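Local atomic coordinates of nucleoporin nup120 (Schizosaccharomyces pombe, PDB entry 4GQ2), a protein that serves as a structural component of the nuclear pore complex, the gateway for transport between nucleus and cytoplasm. Residues Glu4-Val9 against Arg544-Ile549; Gln80-Thr85 against Pro108-Lys113; Asn295-Leu300 against Ile312-Ala317; Leu816-Phe821 against Ser875-Leu880. One frame throughout, in Å; residues are numbered along the deposited sequence.

Overall arrangement
Contacts 1, 2 and 3 belong to the beta-propeller part of the chain, and contact 4 to the helical part that follows. Contact 1 brings the N-terminal strand to the end of strand 539-544, so the residues of contacts 2 and 3 fall within the long span it closes. These three are almost equally spaced: contact 1 lies about 34 Å from contact 2 and 31 Å from contact 3, and contacts 2 and 3 are 34 Å apart, all between centres. Contact 4 is about 33 Å from contact 1 but 48 Å and 55 Å from contacts 2 and 3, across the centre of the chain. None touches another; all four are structural contacts of a scaffold protein.

Contact 1: Glu4-Val9 against Arg544-Ile549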
loop_
_atom_site.group_PDB
_atom_site.type_symbol
_atom_site.label_atom_id
_atom_site.label_comp_id
_atom_site.label_asym_id
_atom_site.label_seq_id
_atom_site.Cartn_x
_atom_site.Cartn_y
_atom_site.Cartn_z
ATOM N N GLU A 4 8.641 13.409 24.798
ATOM C CA GLU A 4 7.457 13.407 23.951
ATOM C C GLU A 4 6.837 12.014 23.865
ATOM O O GLU A 4 7.547 11.012 23.805
ATOM C CB GLU A 4 7.786 13.933 22.556
ATOM C CG GLU A 4 6.566 14.396 21.771
ATOM C CD GLU A 4 6.892 14.784 20.339
ATOM O OE1 GLU A 4 7.956 15.397 20.107
ATOM O OE2 GLU A 4 6.076 14.482 19.445
ATOM N N LEU A 5 5.508 11.968 23.881
ATOM C CA LEU A 5 4.762 10.736 23.658
ATOM C C LEU A 5 4.143 10.743 22.264
ATOM O O LEU A 5 3.588 11.749 21.830
ATOM C CB LEU A 5 3.654 10.575 24.698
ATOM C CG LEU A 5 4.018 10.571 26.181
ATOM C CD1 LEU A 5 2.732 10.577 26.993
ATOM C CD2 LEU A 5 4.903 9.388 26.556
ATOM N N LYS A 6 4.251 9.619 21.567
ATOM C CA LYS A 6 3.593 9.452 20.281
ATOM C C LYS A 6 2.623 8.299 20.353
ATOM O O LYS A 6 2.670 7.489 21.283
ATOM C CB LYS A 6 4.618 9.225 19.170
ATOM C CG LYS A 6 5.127 10.518 18.570
ATOM C CD LYS A 6 6.566 10.382 18.117
ATOM C CE LYS A 6 7.205 11.742 17.893
ATOM N NZ LYS A 6 6.496 12.524 16.845
ATOM N N HIS A 7 1.733 8.223 19.376
ATOM C CA HIS A 7 0.809 7.107 19.329
ATOM C C HIS A 7 0.750 6.445 17.986
ATOM O O HIS A 7 1.106 7.037 16.967
ATOM C CB HIS A 7 -0.572 7.511 19.861
ATOM C CG HIS A 7 -1.291 8.553 19.031
ATOM N ND1 HIS A 7 -0.659 9.367 18.168
ATOM C CD2 HIS A 7 -2.637 8.915 18.998
ATOM C CE1 HIS A 7 -1.556 10.188 17.587
ATOM N NE2 HIS A 7 -2.765 9.911 18.098
ATOM N N ALA A 8 0.348 5.182 17.998
ATOM C CA ALA A 8 0.047 4.448 16.784
ATOM C C ALA A 8 -1.467 4.360 16.674
ATOM O O ALA A 8 -2.124 3.868 17.583
ATOM C CB ALA A 8 0.660 3.060 16.843
ATOM N N VAL A 9 -2.006 4.842 15.559
ATOM C CA VAL A 9 -3.444 4.935 15.350
ATOM C C VAL A 9 -3.925 3.846 14.391
ATOM O O VAL A 9 -3.341 3.651 13.327
ATOM C CB VAL A 9 -3.829 6.328 14.779
ATOM C CG1 VAL A 9 -5.322 6.410 14.502
ATOM C CG2 VAL A 9 -3.426 7.443 15.736
ATOM N N ARG A 544 3.498 5.263 22.623
ATOM C CA ARG A 544 4.849 4.788 22.323
ATOM C C ARG A 544 5.855 5.926 22.430
ATOM O O ARG A 544 5.494 7.102 22.311
ATOM C CB ARG A 544 4.917 4.128 20.935
ATOM C CG ARG A 544 4.475 5.000 19.765
ATOM C CD ARG A 544 4.713 4.285 18.439
ATOM N NE ARG A 544 4.794 5.208 17.305
ATOM C CZ ARG A 544 5.859 5.954 17.007
ATOM N NH1 ARG A 544 6.952 5.906 17.762
ATOM N NH2 ARG A 544 5.827 6.759 15.950
ATOM N N ASP A 545 7.110 5.562 22.681
ATOM C CA ASP A 545 8.221 6.510 22.696
ATOM C C ASP A 545 8.682 6.761 21.268
ATOM O O ASP A 545 8.613 5.859 20.429
ATOM C CB ASP A 545 9.398 5.962 23.518
ATOM C CG ASP A 545 9.151 6.013 25.021
ATOM O OD1 ASP A 545 8.200 6.690 25.472
ATOM O OD2 ASP A 545 9.927 5.375 25.761
ATOM N N PRO A 546 9.159 7.984 20.984
ATOM C CA PRO A 546 9.701 8.247 19.657
ATOM C C PRO A 546 11.031 7.531 19.480
ATOM O O PRO A 546 11.774 7.373 20.455
ATOM C CB PRO A 546 9.931 9.772 19.650
ATOM C CG PRO A 546 9.321 10.301 20.910
ATOM C CD PRO A 546 9.283 9.153 21.872
ATOM N N TYR A 547 11.319 7.087 18.259
ATOM C CA TYR A 547 12.651 6.588 17.942
ATOM C C TYR A 547 13.487 7.805 17.591
ATOM O O TYR A 547 12.931 8.865 17.267
ATOM C CB TYR A 547 12.618 5.574 16.796
ATOM C CG TYR A 547 11.675 4.408 17.038
ATOM C CD1 TYR A 547 10.299 4.549 16.843
ATOM C CD2 TYR A 547 12.154 3.167 17.464
ATOM C CE1 TYR A 547 9.428 3.495 17.067
ATOM C CE2 TYR A 547 11.284 2.103 17.690
ATOM C CZ TYR A 547 9.920 2.275 17.487
ATOM O OH TYR A 547 9.033 1.238 17.710
ATOM N N LEU A 548 14.810 7.666 17.683
ATOM C CA LEU A 548 15.743 8.747 17.349
ATOM C C LEU A 548 15.417 9.441 16.036
ATOM O O LEU A 548 15.460 10.673 15.940
ATOM C CB LEU A 548 17.177 8.223 17.281
ATOM C CG LEU A 548 18.062 8.338 18.518
ATOM C CD1 LEU A 548 19.455 7.833 18.179
ATOM C CD2 LEU A 548 18.114 9.772 19.027
ATOM N N ILE A 549 15.084 8.637 15.029
ATOM C CA ILE A 549 14.781 9.145 13.696
ATOM C C ILE A 549 13.641 10.175 13.738
ATOM O O ILE A 549 13.695 11.195 13.048
ATOM C CB ILE A 549 14.526 7.984 12.691
ATOM C CG1 ILE A 549 14.505 8.497 11.249
ATOM C CG2 ILE A 549 13.264 7.210 13.040
ATOM C CD1 ILE A 549 15.814 9.111 10.807
#
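Lys-6 and Arg-544 form an antiparallel hydrogen-bonded pair where strand 539-544 ends. Lys-6 N meets Arg-544 O at 2.9 Å, nearly along the C=O axis, and Arg-544 N returns to Lys-6 O at 2.7 Å within the carbonyl plane. On the face they share, Lys-6 CB lies over the centre of the guanidinium, 4.1 Å from Arg-544 CZ. The crowded first torsion of Arg-544 (chi1 57°) also lays its CG against Lys-6 O. The lysine chain bends and crosses the Pro-546 ring at about a right angle, Lys-6 CD 3.7 Å from Pro-546 CB. Pro-546 CD rests on Glu-4 O at 3.2 Å. Carboxylates position both cations: Lys-6 NZ has a weak hydrogen bond within a salt bridge to Glu-4 OE2 and a further salt bridge to Glu-554, while Arg-544 NH1 pairs with Glu-550, which also accepts Tyr-547 N. These acidic partners would probably offset the like charges of Lys-6 NZ and Arg-544 NH2, 5.9 Å apart. In the propeller, strand 3-11 lies between strands 390-395 and 539-544, Leu-5 bonded to His-395 and Ala-8 to Phe-542, with Ala-8, Tyr-547 and Ile-549 against helix 672-703 and Tyr-547 also touching helix 790-803.

Contact 2: Gln80-Thr85 against Pro108-Lys113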
loop_
_atom_site.group_PDB
_atom_site.type_symbol
_atom_site.label_atom_id
_atom_site.label_comp_id
_atom_site.label_asym_id
_atom_site.label_seq_id
_atom_site.Cartn_x
_atom_site.Cartn_y
_atom_site.Cartn_z
ATOM N N GLN A 80 -25.051 5.980 17.861
ATOM C CA GLN A 80 -26.425 6.469 17.885
ATOM C C GLN A 80 -27.343 5.784 16.867
ATOM O O GLN A 80 -28.483 6.199 16.672
ATOM C CB GLN A 80 -26.456 7.992 17.740
ATOM C CG GLN A 80 -26.085 8.719 19.023
ATOM C CD GLN A 80 -26.149 10.227 18.894
ATOM O OE1 GLN A 80 -25.550 10.816 17.990
ATOM N NE2 GLN A 80 -26.870 10.863 19.808
ATOM N N ASN A 81 -26.847 4.727 16.230
ATOM C CA ASN A 81 -27.689 3.876 15.401
ATOM C C ASN A 81 -28.118 2.613 16.157
ATOM O O ASN A 81 -28.443 1.593 15.548
ATOM C CB ASN A 81 -26.997 3.537 14.075
ATOM C CG ASN A 81 -25.749 2.684 14.254
ATOM O OD1 ASN A 81 -25.322 2.400 15.375
ATOM N ND2 ASN A 81 -25.159 2.268 13.142
ATOM N N ARG A 82 -28.115 2.702 17.489
ATOM C CA ARG A 82 -28.543 1.616 18.385
ATOM C C ARG A 82 -27.710 0.353 18.205
ATOM O O ARG A 82 -28.247 -0.756 18.151
ATOM C CB ARG A 82 -30.039 1.300 18.220
ATOM C CG ARG A 82 -30.966 2.481 18.455
ATOM C CD ARG A 82 -32.417 2.094 18.219
ATOM N NE ARG A 82 -33.154 3.184 17.581
ATOM C CZ ARG A 82 -34.479 3.313 17.577
ATOM N NH1 ARG A 82 -35.251 2.423 18.188
ATOM N NH2 ARG A 82 -35.033 4.347 16.962
ATOM N N THR A 83 -26.394 0.527 18.113
ATOM C CA THR A 83 -25.483 -0.607 17.964
ATOM C C THR A 83 -24.371 -0.597 19.007
ATOM O O THR A 83 -24.019 0.459 19.546
ATOM C CB THR A 83 -24.826 -0.642 16.567
ATOM O OG1 THR A 83 -24.049 0.549 16.378
ATOM C CG2 THR A 83 -25.881 -0.767 15.448
ATOM N N LEU A 84 -23.844 -1.790 19.285
ATOM C CA LEU A 84 -22.601 -1.972 20.024
ATOM C C LEU A 84 -21.709 -2.899 19.199
ATOM O O LEU A 84 -22.105 -4.020 18.871
ATOM C CB LEU A 84 -22.884 -2.540 21.423
ATOM C CG LEU A 84 -21.927 -3.400 22.272
ATOM C CD1 LEU A 84 -20.484 -2.921 22.322
ATOM C CD2 LEU A 84 -22.480 -3.501 23.688
ATOM N N THR A 85 -20.522 -2.417 18.839
ATOM C CA THR A 85 -19.581 -3.216 18.058
ATOM C C THR A 85 -18.430 -3.678 18.926
ATOM O O THR A 85 -17.998 -2.953 19.818
ATOM C CB THR A 85 -18.996 -2.434 16.872
ATOM O OG1 THR A 85 -18.174 -1.367 17.365
ATOM C CG2 THR A 85 -20.107 -1.879 15.977
ATOM N N PRO A 108 -32.952 -2.266 20.587
ATOM C CA PRO A 108 -34.183 -1.528 20.278
ATOM C C PRO A 108 -34.107 -0.084 20.755
ATOM O O PRO A 108 -34.912 0.753 20.334
ATOM C CB PRO A 108 -35.266 -2.278 21.069
ATOM C CG PRO A 108 -34.613 -3.484 21.658
ATOM C CD PRO A 108 -33.146 -3.191 21.718
ATOM N N SER A 109 -33.146 0.185 21.638
ATOM C CA SER A 109 -32.878 1.523 22.157
ATOM C C SER A 109 -31.374 1.710 22.357
ATOM O O SER A 109 -30.657 0.734 22.586
ATOM C CB SER A 109 -33.615 1.715 23.480
ATOM O OG SER A 109 -33.051 2.766 24.237
ATOM N N ASN A 110 -30.907 2.960 22.279
ATOM C CA ASN A 110 -29.490 3.286 22.432
ATOM C C ASN A 110 -28.907 2.850 23.773
ATOM O O ASN A 110 -29.471 3.151 24.821
ATOM C CB ASN A 110 -29.252 4.795 22.241
ATOM C CG ASN A 110 -29.099 5.193 20.777
ATOM O OD1 ASN A 110 -28.574 4.436 19.963
ATOM N ND2 ASN A 110 -29.549 6.394 20.439
ATOM N N VAL A 111 -27.779 2.139 23.737
ATOM C CA VAL A 111 -27.030 1.854 24.955
ATOM C C VAL A 111 -26.648 3.193 25.583
ATOM O O VAL A 111 -26.227 4.111 24.883
ATOM C CB VAL A 111 -25.766 1.013 24.681
ATOM C CG1 VAL A 111 -25.039 0.701 25.979
ATOM C CG2 VAL A 111 -26.122 -0.280 23.959
ATOM N N MET A 112 -26.826 3.315 26.892
ATOM C CA MET A 112 -26.493 4.559 27.572
ATOM C C MET A 112 -24.991 4.685 27.778
ATOM O O MET A 112 -24.278 3.683 27.890
ATOM C CB MET A 112 -27.235 4.687 28.914
ATOM C CG MET A 112 -26.703 3.804 30.032
ATOM S SD MET A 112 -27.327 4.304 31.650
ATOM C CE MET A 112 -26.193 3.454 32.753
ATOM N N LYS A 113 -24.529 5.929 27.817
ATOM C CA LYS A 113 -23.161 6.258 28.161
ATOM C C LYS A 113 -22.845 5.637 29.524
ATOM O O LYS A 113 -23.682 5.655 30.438
ATOM C CB LYS A 113 -23.011 7.785 28.180
ATOM C CG LYS A 113 -21.701 8.313 28.734
ATOM C CD LYS A 113 -20.672 8.577 27.646
ATOM C CE LYS A 113 -19.490 9.377 28.184
ATOM N NZ LYS A 113 -18.585 8.548 29.034
HETATM O O HOH W 1 -26.133 2.135 21.068
#
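The backbones come closest at Arg-82 and Asn-110, whose CA atoms are 4.5 Å apart, with Arg-82 in a left-handed conformation (phi 60°) in the turn between strands 73-79 and 83-88. This is a contact of the beta-propeller in which a hairpin turn of one sheet meets the segment that carries the chain on from strand 101-106 to strand 115-121 of the next. Asn-110 reaches across from the linker at about a right angle to the arginine chain. Asn-110 OD1 accepts a weak hydrogen bond from Arg-82 N (3.1 Å), bent to 125° at the hydrogen, and also lies 3.4 Å from Arg-82 CG. The other branch, ND2, sits beside CA and O of Gln-80, so the two ends of the amide meet different parts of the turn. An alanine in place of Asn-110 would probably loosen the fit of turn to linker, since the amide group that meets Arg-82 N and packs on Gln-80 and Arg-82 would be gone. The Arg-82 chain, bent at chi3, runs alongside the linker toward Pro-108. Its CD packs on Pro-108 O, and Arg-82 NH1 donates to Pro-108 O at 2.7 Å, approaching from 40° above the carbonyl plane. Where the chains begin to diverge, a water spans them, donating to Thr-83 O and accepting from Val-111 N. Asn-81 ND2 is hydrogen-bonded to Glu-54 of helix 46-55, and within the turn Thr-83 OG1 donates to a lone pair of Asn-81 OD1 over a very short 2.5 Å.

Contact 3: Asn295-Leu300 against Ile312-Ala317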
loop_
_atom_site.group_PDB
_atom_site.type_symbol
_atom_site.label_atom_id
_atom_site.label_comp_id
_atom_site.label_asym_id
_atom_site.label_seq_id
_atom_site.Cartn_x
_atom_site.Cartn_y
_atom_site.Cartn_z
ATOM N N ASN A 295 -4.949 -4.343 43.286
ATOM C CA ASN A 295 -6.112 -3.510 43.582
ATOM C C ASN A 295 -6.034 -3.053 45.031
ATOM O O ASN A 295 -6.650 -3.647 45.914
ATOM C CB ASN A 295 -7.423 -4.264 43.327
ATOM C CG ASN A 295 -7.604 -4.667 41.873
ATOM O OD1 ASN A 295 -7.063 -4.037 40.962
ATOM N ND2 ASN A 295 -8.380 -5.721 41.648
ATOM N N SER A 296 -5.259 -1.997 45.258
ATOM C CA SER A 296 -4.869 -1.581 46.598
ATOM C C SER A 296 -4.600 -0.079 46.641
ATOM O O SER A 296 -4.650 0.539 47.707
ATOM C CB SER A 296 -3.626 -2.365 47.044
ATOM O OG SER A 296 -3.316 -2.141 48.407
ATOM N N PHE A 297 -4.312 0.501 45.477
ATOM C CA PHE A 297 -4.106 1.941 45.363
ATOM C C PHE A 297 -5.217 2.587 44.550
ATOM O O PHE A 297 -5.805 1.956 43.673
ATOM C CB PHE A 297 -2.752 2.259 44.740
ATOM C CG PHE A 297 -1.588 1.752 45.534
ATOM C CD1 PHE A 297 -1.007 2.539 46.518
ATOM C CD2 PHE A 297 -1.061 0.487 45.288
ATOM C CE1 PHE A 297 0.075 2.074 47.248
ATOM C CE2 PHE A 297 0.020 0.016 46.015
ATOM C CZ PHE A 297 0.589 0.811 46.996
ATOM N N ILE A 298 -5.491 3.849 44.856
ATOM C CA ILE A 298 -6.591 4.584 44.261
ATOM C C ILE A 298 -6.112 5.974 43.892
ATOM O O ILE A 298 -5.560 6.684 44.727
ATOM C CB ILE A 298 -7.779 4.706 45.246
ATOM C CG1 ILE A 298 -8.484 3.359 45.398
ATOM C CG2 ILE A 298 -8.783 5.754 44.780
ATOM C CD1 ILE A 298 -9.141 3.164 46.745
ATOM N N ALA A 299 -6.322 6.351 42.634
ATOM C CA ALA A 299 -6.079 7.710 42.196
ATOM C C ALA A 299 -7.395 8.478 42.188
ATOM O O ALA A 299 -8.439 7.938 41.816
ATOM C CB ALA A 299 -5.427 7.727 40.825
ATOM N N LEU A 300 -7.331 9.736 42.610
ATOM C CA LEU A 300 -8.514 10.570 42.760
ATOM C C LEU A 300 -8.234 11.969 42.227
ATOM O O LEU A 300 -7.159 12.528 42.465
ATOM C CB LEU A 300 -8.962 10.603 44.230
ATOM C CG LEU A 300 -9.833 11.741 44.783
ATOM C CD1 LEU A 300 -11.209 11.799 44.132
ATOM C CD2 LEU A 300 -9.962 11.609 46.294
ATOM N N ILE A 312 -3.357 10.083 45.633
ATOM C CA ILE A 312 -3.258 8.628 45.735
ATOM C C ILE A 312 -3.547 8.191 47.175
ATOM O O ILE A 312 -3.104 8.833 48.127
ATOM C CB ILE A 312 -1.890 8.095 45.244
ATOM C CG1 ILE A 312 -1.772 8.257 43.719
ATOM C CG2 ILE A 312 -1.695 6.633 45.642
ATOM C CD1 ILE A 312 -0.431 7.853 43.129
ATOM N N TYR A 313 -4.309 7.110 47.318
ATOM C CA TYR A 313 -4.656 6.552 48.616
ATOM C C TYR A 313 -4.315 5.070 48.668
ATOM O O TYR A 313 -4.475 4.356 47.678
ATOM C CB TYR A 313 -6.152 6.718 48.890
ATOM C CG TYR A 313 -6.618 8.143 49.081
ATOM C CD1 TYR A 313 -6.861 8.967 47.985
ATOM C CD2 TYR A 313 -6.843 8.663 50.359
ATOM C CE1 TYR A 313 -7.296 10.270 48.152
ATOM C CE2 TYR A 313 -7.286 9.969 50.536
ATOM C CZ TYR A 313 -7.509 10.765 49.426
ATOM O OH TYR A 313 -7.942 12.063 49.571
ATOM N N LYS A 314 -3.857 4.618 49.831
ATOM C CA LYS A 314 -3.631 3.201 50.086
ATOM C C LYS A 314 -4.849 2.615 50.792
ATOM O O LYS A 314 -5.381 3.217 51.730
ATOM C CB LYS A 314 -2.372 3.008 50.944
ATOM C CG LYS A 314 -2.044 1.567 51.308
ATOM C CD LYS A 314 -1.232 0.865 50.230
ATOM C CE LYS A 314 -1.151 -0.642 50.453
ATOM N NZ LYS A 314 -0.240 -1.030 51.565
ATOM N N LEU A 315 -5.298 1.455 50.324
ATOM C CA LEU A 315 -6.347 0.714 51.006
ATOM C C LEU A 315 -5.715 -0.355 51.888
ATOM O O LEU A 315 -4.945 -1.199 51.414
ATOM C CB LEU A 315 -7.320 0.067 50.017
ATOM C CG LEU A 315 -8.834 0.165 50.267
ATOM C CD1 LEU A 315 -9.552 -0.899 49.457
ATOM C CD2 LEU A 315 -9.244 0.056 51.732
ATOM N N ASN A 316 -6.048 -0.299 53.174
ATOM C CA ASN A 316 -5.555 -1.249 54.157
ATOM C C ASN A 316 -6.714 -2.041 54.748
ATOM O O ASN A 316 -7.683 -1.464 55.247
ATOM C CB ASN A 316 -4.777 -0.516 55.254
ATOM C CG ASN A 316 -3.598 0.275 54.706
ATOM O OD1 ASN A 316 -2.742 -0.271 54.007
ATOM N ND2 ASN A 316 -3.548 1.568 55.023
ATOM N N ALA A 317 -6.614 -3.365 54.662
ATOM C CA ALA A 317 -7.641 -4.265 55.177
ATOM C C ALA A 317 -7.066 -5.165 56.264
ATOM O O ALA A 317 -5.927 -5.625 56.154
ATOM C CB ALA A 317 -8.221 -5.103 54.047
#
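Backbone hydrogen bonds join strands 297-302 and 309-317, the central hairpin of a four-stranded antiparallel propeller blade. Ile-298 and Tyr-313 form a hydrogen-bonded pair: Ile-298 N donates to Tyr-313 O at 3.0 Å and Tyr-313 N to Ile-298 O at 2.9 Å, both in the carbonyl planes. Leu-315 N adds a straighter bond to Ser-296 O at 2.8 Å, nearly along the C=O axis. Two CA-H...O contacts supplement these; in the shorter, Ile-312 CA approaches Ile-298 O at 3.2 Å.

Packing falls on two faces. On that of Phe-297, Ala-299, Ile-312 and Lys-314, the lysine leaves with CG anti to the backbone N (chi1 179°), then bends at chi2 (86°) and crosses the phenyl ring obliquely, Lys-314 CD 3.5 Å from Phe-297 CE1. Ser-296 OG lies 3.3 Å from Lys-314 CE. Phe-297 CD1 also touches Ile-312 CG2, and its ring stacks edge-to-face with Phe-362. On the Ile-298 and Tyr-313 face, Leu-300 CD2 meets Tyr-313 CE1 at 3.5 Å.

Among polar side chains, Ser-296 OG has a weak hydrogen bond to Tyr-247 OH.

Between the two segments the hydrogen bonds are all main-chain, so the pairing sets the register; a weak Tyr-313 OH to Tyr-302 OH hydrogen bond adds a side-chain link farther along the hairpin. Phe-297, Ala-299 and Ile-312 join the blade to strand 346-354 of another sheet, while Ile-298 and Leu-300 pack on Leu-288 within the blade.

Contact 4: Leu816-Phe821 against Ser875-Leu880; sequences LVEKLF and SQFAVL
From CB, the side chain of Glu-818 leaves helix 812-822 toward the segment 875-880, with CG anti to the backbone N (chi1 -163°). Glu-818 CG touches two apolar groups, 3.6 Å from Val-879 CG2 and 3.8 Å from Phe-877 CD1. A bend at chi2 (-98°) then brings CD to the edge of the Phe-877 ring, in its plane, with the carboxylate turned 77° against the ring. Glu-818 OE2 accepts Val-879 N at 3.0 Å, the donor lying nearly along the C-O axis, while Val-879 CG2 presses against the same oxygen. Glu-818 OE1 takes a hydrogen from a water. That water also donates to Gln-876 O and accepts from Lys-819 NZ and Ala-878 N, so both oxygens of this buried carboxylate are engaged. Lys-819, whose NZ forms a long salt bridge with Glu-818 OE1, would probably help to keep it charged. With a leucine in place of Glu-818 both carboxylate oxygens would be gone, which would probably weaken the hold on the backbone at 876-879. Phe-821 CD2 packs on Val-879 CG1 at 3.9 Å. Helix 812-822 thus holds the backbone leading into helix 881-889 mainly through one acidic side chain, within the stacked-helix, HEAT-repeat part of the protein.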
loop_
_atom_site.group_PDB
_atom_site.type_symbol
_atom_site.label_atom_id
_atom_site.label_comp_id
_atom_site.label_asym_id
_atom_site.label_seq_id
_atom_site.Cartn_x
_atom_site.Cartn_y
_atom_site.Cartn_z
ATOM N N LEU A 816 11.884 -11.276 1.333
ATOM C CA LEU A 816 10.486 -10.884 1.419
ATOM C C LEU A 816 9.703 -11.354 0.194
ATOM O O LEU A 816 8.652 -11.991 0.343
ATOM C CB LEU A 816 10.328 -9.371 1.650
ATOM C CG LEU A 816 8.891 -8.836 1.627
ATOM C CD1 LEU A 816 8.018 -9.569 2.640
ATOM C CD2 LEU A 816 8.867 -7.330 1.874
ATOM N N VAL A 817 10.228 -11.064 -0.997
ATOM C CA VAL A 817 9.576 -11.459 -2.255
ATOM C C VAL A 817 9.426 -12.980 -2.372
ATOM O O VAL A 817 8.379 -13.479 -2.827
ATOM C CB VAL A 817 10.309 -10.890 -3.494
ATOM C CG1 VAL A 817 9.689 -11.404 -4.782
ATOM C CG2 VAL A 817 10.279 -9.369 -3.478
ATOM N N GLU A 818 10.452 -13.709 -1.930
ATOM C CA GLU A 818 10.435 -15.173 -1.977
ATOM C C GLU A 818 9.274 -15.720 -1.147
ATOM O O GLU A 818 8.571 -16.628 -1.588
ATOM C CB GLU A 818 11.780 -15.759 -1.521
ATOM C CG GLU A 818 12.015 -17.214 -1.913
ATOM C CD GLU A 818 11.700 -18.208 -0.806
ATOM O OE1 GLU A 818 11.403 -17.785 0.332
ATOM O OE2 GLU A 818 11.761 -19.427 -1.067
ATOM N N LYS A 819 9.056 -15.139 0.032
ATOM C CA LYS A 819 7.939 -15.543 0.893
ATOM C C LYS A 819 6.587 -15.204 0.281
ATOM O O LYS A 819 5.641 -15.999 0.353
ATOM C CB LYS A 819 8.057 -14.919 2.278
ATOM C CG LYS A 819 9.080 -15.585 3.182
ATOM C CD LYS A 819 8.661 -17.004 3.543
ATOM C CE LYS A 819 9.587 -17.615 4.582
ATOM N NZ LYS A 819 11.018 -17.515 4.185
ATOM N N LEU A 820 6.499 -14.024 -0.325
ATOM C CA LEU A 820 5.272 -13.609 -1.005
ATOM C C LEU A 820 4.945 -14.613 -2.105
ATOM O O LEU A 820 3.787 -15.005 -2.280
ATOM C CB LEU A 820 5.404 -12.191 -1.581
ATOM C CG LEU A 820 5.316 -11.011 -0.598
ATOM C CD1 LEU A 820 5.716 -9.697 -1.267
ATOM C CD2 LEU A 820 3.916 -10.899 -0.015
ATOM N N PHE A 821 5.987 -15.036 -2.820
ATOM C CA PHE A 821 5.847 -15.997 -3.895
ATOM C C PHE A 821 5.291 -17.305 -3.361
ATOM O O PHE A 821 4.277 -17.792 -3.861
ATOM C CB PHE A 821 7.176 -16.216 -4.626
ATOM C CG PHE A 821 7.040 -17.057 -5.860
ATOM C CD1 PHE A 821 6.646 -16.481 -7.066
ATOM C CD2 PHE A 821 7.278 -18.432 -5.815
ATOM C CE1 PHE A 821 6.506 -17.255 -8.208
ATOM C CE2 PHE A 821 7.136 -19.212 -6.956
ATOM C CZ PHE A 821 6.750 -18.621 -8.155
ATOM N N SER A 875 19.489 -23.934 2.671
ATOM C CA SER A 875 18.274 -24.319 3.389
ATOM C C SER A 875 17.177 -23.254 3.411
ATOM O O SER A 875 15.990 -23.588 3.472
ATOM C CB SER A 875 18.624 -24.715 4.824
ATOM O OG SER A 875 19.220 -23.627 5.509
ATOM N N GLN A 876 17.583 -21.984 3.344
ATOM C CA GLN A 876 16.712 -20.844 3.663
ATOM C C GLN A 876 15.508 -20.605 2.739
ATOM O O GLN A 876 14.459 -20.107 3.194
ATOM C CB GLN A 876 17.538 -19.556 3.760
ATOM C CG GLN A 876 16.860 -18.479 4.595
ATOM C CD GLN A 876 17.471 -17.103 4.418
ATOM O OE1 GLN A 876 16.834 -16.197 3.879
ATOM N NE2 GLN A 876 18.704 -16.935 4.883
ATOM N N PHE A 877 15.665 -20.952 1.460
ATOM C CA PHE A 877 14.662 -20.649 0.447
ATOM C C PHE A 877 13.959 -21.896 -0.049
ATOM O O PHE A 877 14.545 -22.709 -0.762
ATOM C CB PHE A 877 15.286 -19.915 -0.740
ATOM C CG PHE A 877 16.049 -18.679 -0.361
ATOM C CD1 PHE A 877 15.383 -17.494 -0.070
ATOM C CD2 PHE A 877 17.438 -18.695 -0.305
ATOM C CE1 PHE A 877 16.087 -16.348 0.276
ATOM C CE2 PHE A 877 18.150 -17.551 0.027
ATOM C CZ PHE A 877 17.472 -16.376 0.317
ATOM N N ALA A 878 12.689 -22.021 0.311
ATOM C CA ALA A 878 11.875 -23.161 -0.092
ATOM C C ALA A 878 11.604 -23.233 -1.600
ATOM O O ALA A 878 11.185 -24.279 -2.086
ATOM C CB ALA A 878 10.566 -23.168 0.681
ATOM N N VAL A 879 11.826 -22.139 -2.338
ATOM C CA VAL A 879 11.688 -22.191 -3.807
ATOM C C VAL A 879 12.756 -23.088 -4.436
ATOM O O VAL A 879 12.614 -23.511 -5.572
ATOM C CB VAL A 879 11.725 -20.800 -4.505
ATOM C CG1 VAL A 879 10.426 -20.047 -4.296
ATOM C CG2 VAL A 879 12.925 -19.971 -4.058
ATOM N N LEU A 880 13.821 -23.370 -3.686
ATOM C CA LEU A 880 14.933 -24.188 -4.174
ATOM C C LEU A 880 14.700 -25.692 -4.008
ATOM O O LEU A 880 15.498 -26.493 -4.492
ATOM C CB LEU A 880 16.246 -23.781 -3.497
ATOM C CG LEU A 880 16.749 -22.341 -3.655
ATOM C CD1 LEU A 880 18.156 -22.200 -3.097
ATOM C CD2 LEU A 880 16.721 -21.901 -5.109
HETATM O O HOH W 2 11.416 -19.889 2.279
#